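Local coordinates for Thiol:disulfide interchange protein DsbL (Escherichia coli, PDB 3C7M) that transfers its redox-active disulfide to other periplasmic proteins and, together with DsbI, forms an essential disulfide bond in the arylsulfate sulfotransferase AssT, at residues Leu21-Ser26 with Pro164-Asn169; Phe25-Pro30 with Pro55-Thr60; Ala158-Val163 with Lys171-Thr176. One frame throughout, in Å; residues are numbered along the deposited sequence.

Interaction 1. Residues Leu21-Ser26 with Pro164-Asn169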
loop_
_atom_site.group_PDB
_atom_site.type_symbol
_atom_site.label_atom_id
_atom_site.label_comp_id
_atom_site.label_asym_id
_atom_site.label_seq_id
_atom_site.Cartn_x
_atom_site.Cartn_y
_atom_site.Cartn_z
ATOM N N LEU A 21 3.407 -9.609 -4.010
ATOM C CA LEU A 21 3.929 -9.065 -2.780
ATOM C C LEU A 21 2.948 -7.981 -2.394
ATOM O O LEU A 21 2.936 -6.902 -2.985
ATOM C CB LEU A 21 5.331 -8.487 -2.980
ATOM C CG LEU A 21 5.920 -7.762 -1.773
ATOM C CD1 LEU A 21 6.155 -8.742 -0.619
ATOM C CD2 LEU A 21 7.217 -7.055 -2.155
ATOM N N ILE A 22 2.096 -8.296 -1.424
ATOM C CA ILE A 22 1.109 -7.341 -0.943
ATOM C C ILE A 22 1.736 -6.554 0.192
ATOM O O ILE A 22 2.419 -7.119 1.050
ATOM C CB ILE A 22 -0.191 -8.058 -0.488
ATOM C CG1 ILE A 22 -0.970 -8.541 -1.717
ATOM C CG2 ILE A 22 -1.052 -7.143 0.401
ATOM C CD1 ILE A 22 -2.159 -9.447 -1.409
ATOM N N LYS A 23 1.552 -5.236 0.170
ATOM C CA LYS A 23 1.966 -4.414 1.295
ATOM C C LYS A 23 0.748 -3.719 1.872
ATOM O O LYS A 23 0.198 -2.800 1.253
ATOM C CB LYS A 23 3.026 -3.385 0.902
ATOM C CG LYS A 23 3.509 -2.568 2.099
ATOM C CD LYS A 23 4.186 -1.281 1.691
ATOM C CE LYS A 23 3.181 -0.377 0.993
ATOM N NZ LYS A 23 3.496 1.052 1.218
ATOM N N VAL A 24 0.317 -4.177 3.042
ATOM C CA VAL A 24 -0.760 -3.499 3.755
ATOM C C VAL A 24 -0.164 -2.269 4.426
ATOM O O VAL A 24 0.835 -2.361 5.140
ATOM C CB VAL A 24 -1.456 -4.411 4.787
ATOM C CG1 VAL A 24 -2.642 -3.674 5.416
ATOM C CG2 VAL A 24 -1.925 -5.704 4.112
ATOM N N PHE A 25 -0.751 -1.104 4.173
ATOM C CA PHE A 25 -0.201 0.130 4.730
ATOM C C PHE A 25 -1.301 1.130 5.027
ATOM O O PHE A 25 -2.449 0.939 4.628
ATOM C CB PHE A 25 0.845 0.742 3.783
ATOM C CG PHE A 25 0.249 1.485 2.617
ATOM C CD1 PHE A 25 -0.446 0.803 1.606
ATOM C CD2 PHE A 25 0.352 2.870 2.542
ATOM C CE1 PHE A 25 -1.018 1.498 0.536
ATOM C CE2 PHE A 25 -0.219 3.561 1.472
ATOM C CZ PHE A 25 -0.896 2.870 0.475
ATOM N N SER A 26 -0.931 2.182 5.751
ATOM C CA SER A 26 -1.821 3.324 5.989
ATOM C C SER A 26 -1.044 4.608 5.812
ATOM O O SER A 26 0.103 4.704 6.251
ATOM C CB SER A 26 -2.375 3.285 7.414
ATOM O OG SER A 26 -2.962 4.532 7.766
ATOM N N PRO A 164 3.568 -1.448 8.519
ATOM C CA PRO A 164 3.296 -2.154 7.272
ATOM C C PRO A 164 3.267 -3.666 7.448
ATOM O O PRO A 164 3.911 -4.204 8.359
ATOM C CB PRO A 164 4.472 -1.761 6.378
ATOM C CG PRO A 164 5.572 -1.427 7.334
ATOM C CD PRO A 164 4.898 -0.813 8.514
ATOM N N ALA A 165 2.520 -4.329 6.574
ATOM C CA ALA A 165 2.448 -5.784 6.571
ATOM C C ALA A 165 2.749 -6.266 5.151
ATOM O O ALA A 165 1.921 -6.132 4.236
ATOM C CB ALA A 165 1.076 -6.247 7.050
ATOM N N TYR A 166 3.954 -6.806 4.970
ATOM C CA TYR A 166 4.363 -7.359 3.681
ATOM C C TYR A 166 4.028 -8.838 3.638
ATOM O O TYR A 166 4.504 -9.613 4.474
ATOM C CB TYR A 166 5.857 -7.169 3.448
ATOM C CG TYR A 166 6.309 -5.729 3.379
ATOM C CD1 TYR A 166 6.703 -5.052 4.531
ATOM C CD2 TYR A 166 6.389 -5.055 2.154
ATOM C CE1 TYR A 166 7.154 -3.730 4.475
ATOM C CE2 TYR A 166 6.846 -3.731 2.091
ATOM C CZ TYR A 166 7.226 -3.081 3.258
ATOM O OH TYR A 166 7.667 -1.771 3.235
ATOM N N VAL A 167 3.203 -9.205 2.664
ATOM C CA VAL A 167 2.675 -10.559 2.534
ATOM C C VAL A 167 3.060 -11.155 1.179
ATOM O O VAL A 167 2.865 -10.532 0.135
ATOM C CB VAL A 167 1.131 -10.565 2.686
ATOM C CG1 VAL A 167 0.578 -11.984 2.535
ATOM C CG2 VAL A 167 0.710 -9.975 4.042
ATOM N N VAL A 168 3.607 -12.366 1.201
ATOM C CA VAL A 168 3.987 -13.056 -0.023
ATOM C C VAL A 168 2.941 -14.100 -0.373
ATOM O O VAL A 168 2.612 -14.962 0.456
ATOM C CB VAL A 168 5.374 -13.738 0.121
ATOM C CG1 VAL A 168 5.783 -14.419 -1.176
ATOM C CG2 VAL A 168 6.427 -12.717 0.530
ATOM N N ASN A 169 2.419 -13.994 -1.595
ATOM C CA ASN A 169 1.437 -14.934 -2.155
ATOM C C ASN A 169 0.181 -15.116 -1.312
ATOM O O ASN A 169 -0.435 -16.191 -1.303
ATOM C CB ASN A 169 2.106 -16.272 -2.490
ATOM C CG ASN A 169 3.095 -16.136 -3.618
ATOM O OD1 ASN A 169 3.069 -15.153 -4.361
ATOM N ND2 ASN A 169 3.975 -17.120 -3.757
#
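Four backbone hydrogen bonds join strand 21-25 to strand 165-168, which run antiparallel at 159°. Ile-22 and Val-167 form one hydrogen-bonded pair: Ile-22 N gives to Val-167 O at 2.8 Å, and Val-167 N returns a nearly straight bond to Ile-22 O (169°), both within the carbonyl planes. Val-24 and Ala-165 form the second. Here Ala-165 N lies on a lone pair of Val-24 O, 3.0 Å away, whereas Val-24 N sits above the carbonyl plane of Ala-165 O. In the non-hydrogen-bonded pair between them, the aliphatic chain of Lys-23 runs alongside the Tyr-166 ring, both pointing the same way. CG of Lys-23, anti to its backbone N, lies over one ring face in a CH-pi contact, 3.5 Å from CE2 of Tyr-166 and displaced toward the rim; CD follows toward CE2 and OH of the tyrosine. Beyond CD the lysine bends, carrying NZ off to a salt bridge with Asp-36, while Tyr-166 OH is hydrogen-bonded to Thr-40 OG1. Farther along the sheet face that carries Lys-23 and Tyr-166, Leu-21 CD1 crosses obliquely to Val-168 CG2 at 4.1 Å. The other face of the sheet carries Ile-22, Val-24, Ala-165 and Val-167; CB of Val-24 meets CB of Ala-165 at 3.9 Å, and Val-157 of helix 154-161 packs on Val-24, Ala-165 and Val-167. Pro-164, entered through a cis peptide bond, sends CA-H toward Val-24 O and touches Cys-32. This is the cis-proline of the thioredoxin fold, set beside the redox cysteines. With four backbone amides paired across the strands and the apolar side chains buried, the lysine chain covers one face of the tyrosine ring, and the charge of this buried lysine is probably offset by Asp-36.

Interaction 2. Residues Phe25-Pro30 with Pro55-Thr60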
loop_
_atom_site.group_PDB
_atom_site.type_symbol
_atom_site.label_atom_id
_atom_site.label_comp_id
_atom_site.label_asym_id
_atom_site.label_seq_id
_atom_site.Cartn_x
_atom_site.Cartn_y
_atom_site.Cartn_z
ATOM N N PHE A 25 -0.751 -1.104 4.173
ATOM C CA PHE A 25 -0.201 0.130 4.730
ATOM C C PHE A 25 -1.301 1.130 5.027
ATOM O O PHE A 25 -2.449 0.939 4.628
ATOM C CB PHE A 25 0.845 0.742 3.783
ATOM C CG PHE A 25 0.249 1.485 2.617
ATOM C CD1 PHE A 25 -0.446 0.803 1.606
ATOM C CD2 PHE A 25 0.352 2.870 2.542
ATOM C CE1 PHE A 25 -1.018 1.498 0.536
ATOM C CE2 PHE A 25 -0.219 3.561 1.472
ATOM C CZ PHE A 25 -0.896 2.870 0.475
ATOM N N SER A 26 -0.931 2.182 5.751
ATOM C CA SER A 26 -1.821 3.324 5.989
ATOM C C SER A 26 -1.044 4.608 5.812
ATOM O O SER A 26 0.103 4.704 6.251
ATOM C CB SER A 26 -2.375 3.285 7.414
ATOM O OG SER A 26 -2.962 4.532 7.766
ATOM N N TYR A 27 -1.669 5.606 5.193
ATOM C CA TYR A 27 -1.047 6.920 5.058
ATOM C C TYR A 27 -0.640 7.485 6.434
ATOM O O TYR A 27 0.313 8.268 6.538
ATOM C CB TYR A 27 -2.002 7.892 4.342
ATOM C CG TYR A 27 -3.095 8.423 5.246
ATOM C CD1 TYR A 27 -4.235 7.668 5.516
ATOM C CD2 TYR A 27 -2.971 9.672 5.851
ATOM C CE1 TYR A 27 -5.228 8.142 6.370
ATOM C CE2 TYR A 27 -3.957 10.156 6.693
ATOM C CZ TYR A 27 -5.074 9.394 6.950
ATOM O OH TYR A 27 -6.045 9.891 7.781
ATOM N N ALA A 28 -1.366 7.088 7.480
ATOM C CA ALA A 28 -1.194 7.670 8.819
ATOM C C ALA A 28 -0.169 6.929 9.679
ATOM O O ALA A 28 0.028 7.261 10.853
ATOM C CB ALA A 28 -2.531 7.747 9.525
ATOM N N CYS A 29 0.492 5.938 9.094
ATOM C CA CYS A 29 1.423 5.117 9.858
ATOM C C CYS A 29 2.861 5.572 9.632
ATOM O O CYS A 29 3.348 5.554 8.501
ATOM C CB CYS A 29 1.270 3.646 9.491
ATOM S SG CYS A 29 2.572 2.628 10.231
ATOM N N PRO A 30 3.553 5.983 10.715
ATOM C CA PRO A 30 4.913 6.503 10.541
ATOM C C PRO A 30 5.922 5.474 10.006
ATOM O O PRO A 30 6.805 5.835 9.218
ATOM C CB PRO A 30 5.297 6.970 11.947
ATOM C CG PRO A 30 4.440 6.179 12.859
ATOM C CD PRO A 30 3.134 5.993 12.129
ATOM N N PRO A 55 -0.055 -2.881 -3.411
ATOM C CA PRO A 55 -0.436 -2.145 -2.206
ATOM C C PRO A 55 -1.869 -2.466 -1.790
ATOM O O PRO A 55 -2.740 -2.566 -2.652
ATOM C CB PRO A 55 -0.358 -0.680 -2.649
ATOM C CG PRO A 55 0.561 -0.684 -3.850
ATOM C CD PRO A 55 0.252 -1.977 -4.537
ATOM N N PHE A 56 -2.088 -2.636 -0.487
ATOM C CA PHE A 56 -3.423 -2.760 0.105
ATOM C C PHE A 56 -3.524 -1.658 1.144
ATOM O O PHE A 56 -2.747 -1.652 2.090
ATOM C CB PHE A 56 -3.552 -4.106 0.836
ATOM C CG PHE A 56 -4.199 -5.217 0.035
ATOM C CD1 PHE A 56 -3.844 -5.478 -1.291
ATOM C CD2 PHE A 56 -5.111 -6.061 0.664
ATOM C CE1 PHE A 56 -4.445 -6.530 -2.009
ATOM C CE2 PHE A 56 -5.710 -7.111 -0.024
ATOM C CZ PHE A 56 -5.376 -7.348 -1.373
ATOM N N HIS A 57 -4.456 -0.718 0.990
ATOM C CA HIS A 57 -4.593 0.325 1.996
ATOM C C HIS A 57 -5.546 -0.099 3.105
ATOM O O HIS A 57 -6.551 -0.772 2.848
ATOM C CB HIS A 57 -5.018 1.666 1.382
ATOM C CG HIS A 57 -4.823 2.823 2.313
ATOM N ND1 HIS A 57 -5.873 3.453 2.947
ATOM C CD2 HIS A 57 -3.695 3.424 2.761
ATOM C CE1 HIS A 57 -5.397 4.402 3.739
ATOM N NE2 HIS A 57 -4.079 4.411 3.637
ATOM N N LEU A 58 -5.197 0.277 4.335
ATOM C CA LEU A 58 -6.006 -0.015 5.519
ATOM C C LEU A 58 -6.912 1.172 5.808
ATOM O O LEU A 58 -6.447 2.206 6.296
ATOM C CB LEU A 58 -5.090 -0.302 6.706
ATOM C CG LEU A 58 -5.751 -0.554 8.062
ATOM C CD1 LEU A 58 -6.523 -1.863 8.074
ATOM C CD2 LEU A 58 -4.682 -0.538 9.132
ATOM N N GLU A 59 -8.202 1.021 5.513
ATOM C CA GLU A 59 -9.135 2.159 5.568
ATOM C C GLU A 59 -9.556 2.577 6.983
ATOM O O GLU A 59 -10.155 3.641 7.165
ATOM C CB GLU A 59 -10.372 1.906 4.695
ATOM C CG GLU A 59 -11.301 0.838 5.225
ATOM C CD GLU A 59 -12.679 0.914 4.604
ATOM O OE1 GLU A 59 -13.352 1.955 4.751
ATOM O OE2 GLU A 59 -13.091 -0.068 3.974
ATOM N N THR A 60 -9.245 1.752 7.976
ATOM C CA THR A 60 -9.742 1.979 9.340
ATOM C C THR A 60 -8.831 2.854 10.198
ATOM O O THR A 60 -9.208 3.251 11.307
ATOM C CB THR A 60 -10.001 0.645 10.060
ATOM O OG1 THR A 60 -8.833 -0.168 9.951
ATOM C CG2 THR A 60 -11.167 -0.087 9.423
HETATM O O HOH W 1 -5.465 4.699 6.843
#
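Two backbone hydrogen bonds flank the parallel pairing of Phe-25 with His-57, the second just past the strand end. Phe-25 N gives to Phe-56 O at 2.9 Å, and Leu-58 N gives to Phe-25 O at 2.8 Å; both donors lie nearly along the C=O axis of their acceptor. Phe-25 O also receives the CA-H of His-57. Side-chain polar bonds centre on the imidazole. His-57 CG is anti to its backbone N (chi1 -165°), which brings the ring across to the turn, where NE2 accepts from Tyr-27 N at 3.1 Å, the donor only 10° out of the ring plane. The other ring nitrogen, ND1, is hydrogen-bonded to Ser-69 OG of helix 65-81. Ser-26 OG accepts from Ala-28 N, an ST turn within the type I turn Ser-26 to Cys-29. The same hydroxyl gives to a water at 2.7 Å, which in turn donates a hydrogen bond to Leu-58 O and so bridges the two segments. Aromatic and apolar contacts surround the same ring. His-57 presents its edge to the face of Phe-25, with planes at 74° and CD2 3.7 Å from Phe-25 CZ. Phe-25 holds CG in the crowded position between N and the carbonyl carbon, leaving CE1 3.9 Å from Pro-55 CB as the two side chains run side by side. CE1 of His-57 lies in the plane of the Tyr-27 ring, at its edge, while Ala-28 CB covers the centre of one face of that ring. Because NE2 serves as an acceptor, the imidazole is probably neutral with its proton on ND1; gripped at both nitrogens, it helps hold the turn that leads into Cys-29, the N-cap residue and one of the two redox cysteines.

Interaction 3. Residues Ala158-Val163 with Lys171-Thr176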
loop_
_atom_site.group_PDB
_atom_site.type_symbol
_atom_site.label_atom_id
_atom_site.label_comp_id
_atom_site.label_asym_id
_atom_site.label_seq_id
_atom_site.Cartn_x
_atom_site.Cartn_y
_atom_site.Cartn_z
ATOM N N ALA A 158 -3.654 -6.662 9.466
ATOM C CA ALA A 158 -3.006 -5.658 10.306
ATOM C C ALA A 158 -2.965 -6.023 11.798
ATOM O O ALA A 158 -2.134 -5.498 12.537
ATOM C CB ALA A 158 -3.655 -4.283 10.102
ATOM N N LYS A 159 -3.862 -6.911 12.225
ATOM C CA LYS A 159 -3.938 -7.352 13.629
ATOM C C LYS A 159 -2.709 -8.091 14.126
ATOM O O LYS A 159 -2.388 -8.052 15.322
ATOM C CB LYS A 159 -5.114 -8.306 13.821
ATOM C CG LYS A 159 -6.473 -7.680 13.720
ATOM C CD LYS A 159 -7.509 -8.771 13.845
ATOM C CE LYS A 159 -8.906 -8.209 13.803
ATOM N NZ LYS A 159 -9.893 -9.300 13.975
ATOM N N ILE A 160 -2.043 -8.801 13.220
ATOM C CA ILE A 160 -0.974 -9.715 13.602
ATOM C C ILE A 160 0.241 -8.967 14.140
ATOM O O ILE A 160 0.698 -9.239 15.254
ATOM C CB ILE A 160 -0.605 -10.649 12.438
ATOM C CG1 ILE A 160 -1.772 -11.591 12.165
ATOM C CG2 ILE A 160 0.642 -11.463 12.769
ATOM C CD1 ILE A 160 -2.201 -11.636 10.750
ATOM N N GLN A 161 0.752 -8.014 13.362
ATOM C CA GLN A 161 1.932 -7.259 13.785
ATOM C C GLN A 161 1.915 -5.811 13.289
ATOM O O GLN A 161 2.960 -5.177 13.139
ATOM C CB GLN A 161 3.221 -8.000 13.383
ATOM C CG GLN A 161 3.311 -8.396 11.903
ATOM C CD GLN A 161 3.998 -7.340 11.070
ATOM O OE1 GLN A 161 5.176 -7.035 11.283
ATOM N NE2 GLN A 161 3.270 -6.766 10.119
ATOM N N GLY A 162 0.709 -5.291 13.067
ATOM C CA GLY A 162 0.525 -3.897 12.681
ATOM C C GLY A 162 0.760 -3.658 11.206
ATOM O O GLY A 162 0.739 -4.588 10.400
ATOM N N VAL A 163 0.967 -2.394 10.859
ATOM C CA VAL A 163 1.389 -2.023 9.514
ATOM C C VAL A 163 2.759 -1.339 9.585
ATOM O O VAL A 163 3.090 -0.723 10.602
ATOM C CB VAL A 163 0.339 -1.134 8.784
ATOM C CG1 VAL A 163 -0.880 -1.958 8.391
ATOM C CG2 VAL A 163 -0.066 0.068 9.639
ATOM N N LYS A 171 -0.105 -15.488 1.764
ATOM C CA LYS A 171 0.012 -16.518 2.802
ATOM C C LYS A 171 1.075 -16.229 3.858
ATOM O O LYS A 171 0.879 -16.504 5.045
ATOM C CB LYS A 171 0.271 -17.883 2.147
ATOM C CG LYS A 171 0.506 -19.045 3.103
ATOM C CD LYS A 171 0.511 -20.368 2.358
ATOM C CE LYS A 171 0.729 -21.535 3.308
ATOM N NZ LYS A 171 0.706 -22.830 2.577
ATOM N N TYR A 172 2.203 -15.673 3.427
ATOM C CA TYR A 172 3.356 -15.531 4.311
ATOM C C TYR A 172 3.573 -14.082 4.684
ATOM O O TYR A 172 3.965 -13.276 3.845
ATOM C CB TYR A 172 4.609 -16.116 3.642
ATOM C CG TYR A 172 4.429 -17.562 3.230
ATOM C CD1 TYR A 172 4.479 -18.584 4.181
ATOM C CD2 TYR A 172 4.193 -17.905 1.900
ATOM C CE1 TYR A 172 4.299 -19.920 3.814
ATOM C CE2 TYR A 172 4.008 -19.244 1.523
ATOM C CZ TYR A 172 4.066 -20.238 2.491
ATOM O OH TYR A 172 3.898 -21.561 2.129
ATOM N N LEU A 173 3.299 -13.760 5.946
ATOM C CA LEU A 173 3.443 -12.409 6.457
ATOM C C LEU A 173 4.827 -12.207 7.069
ATOM O O LEU A 173 5.195 -12.851 8.061
ATOM C CB LEU A 173 2.346 -12.107 7.489
ATOM C CG LEU A 173 2.419 -10.799 8.291
ATOM C CD1 LEU A 173 2.559 -9.577 7.406
ATOM C CD2 LEU A 173 1.183 -10.643 9.164
ATOM N N ILE A 174 5.597 -11.300 6.483
ATOM C CA ILE A 174 6.901 -10.975 7.046
ATOM C C ILE A 174 6.739 -10.200 8.357
ATOM O O ILE A 174 5.833 -9.379 8.485
ATOM C CB ILE A 174 7.751 -10.184 6.031
ATOM C CG1 ILE A 174 8.004 -11.066 4.797
ATOM C CG2 ILE A 174 9.061 -9.679 6.669
ATOM C CD1 ILE A 174 8.604 -10.340 3.603
ATOM N N TYR A 175 7.586 -10.486 9.345
ATOM C CA TYR A 175 7.622 -9.653 10.540
ATOM C C TYR A 175 8.469 -8.418 10.253
ATOM O O TYR A 175 9.694 -8.510 10.087
ATOM C CB TYR A 175 8.171 -10.419 11.758
ATOM C CG TYR A 175 7.152 -11.337 12.407
ATOM C CD1 TYR A 175 6.043 -10.813 13.073
ATOM C CD2 TYR A 175 7.292 -12.722 12.351
ATOM C CE1 TYR A 175 5.099 -11.644 13.664
ATOM C CE2 TYR A 175 6.355 -13.565 12.945
ATOM C CZ TYR A 175 5.260 -13.017 13.592
ATOM O OH TYR A 175 4.331 -13.857 14.174
ATOM N N THR A 176 7.814 -7.262 10.190
ATOM C CA THR A 176 8.485 -6.005 9.872
ATOM C C THR A 176 9.718 -5.728 10.738
ATOM O O THR A 176 10.743 -5.274 10.234
ATOM C CB THR A 176 7.482 -4.828 9.898
ATOM O OG1 THR A 176 6.492 -5.052 8.890
ATOM C CG2 THR A 176 8.173 -3.487 9.646
#
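Gln-161 holds CG in the crowded position between its backbone N and carbonyl carbon (chi1 53°), and a further bend at chi2 (92°) turns the amide toward the end of strand 172-174. OE1 there accepts a hydrogen bond from Thr-176 N at 2.9 Å; the N-H points fairly straight at it, yet the donor stands above the amide plane instead of on a lone pair. The other amide arm, NE2, is hydrogen-bonded to Pro-164 O, which also pairs with Thr-176 OG1, so the amide is held at both ends and its rotation is set. Along the stem of this side chain, CG lies 3.8 Å from CD1 of Tyr-175, the two groups crossing obliquely with amide and ring planes 66° apart. Leu-173 reaches from the strand toward the helix with CG anti to its backbone N. Its CD1 meets NE2 of Gln-161 tip to tip, and its CD2 slips past Ile-160 to lie 3.7 Å from CB and CG2 of that residue. Gly-162, with positive phi, then leads the chain out of the helix. The contact thus joins the weakly bonded C-terminal end of helix 154-161 to the second strand of the 165-168/172-174 hairpin, the helix, cis-proline and hairpin arrangement of the C-terminal half of the thioredoxin fold.

How the interactions relate
Interactions 1 and 2 both start from strand 20-25: strand 165-168 pairs antiparallel along one edge, and strand 52-57 parallel along the other. Their centres lie about 10 Å apart, and Phe-25 and Ser-26 belong to both. Interaction 3, its centre about 8 Å from that of interaction 1, packs the end of helix 154-161 on strand 172-174, the next strand of the same sheet, where Tyr-166 O probably bonds to Ile-174 N. Along the chain, interaction 2 closes before interaction 3 opens, whereas the segments of interactions 1 and 3 alternate. About 13 Å separates the centres of interactions 2 and 3, yet Cys-29 SG packs against Val-163 O. Together the three contacts surround the place where the redox-cysteine turn and the cis-proline loop lie side by side.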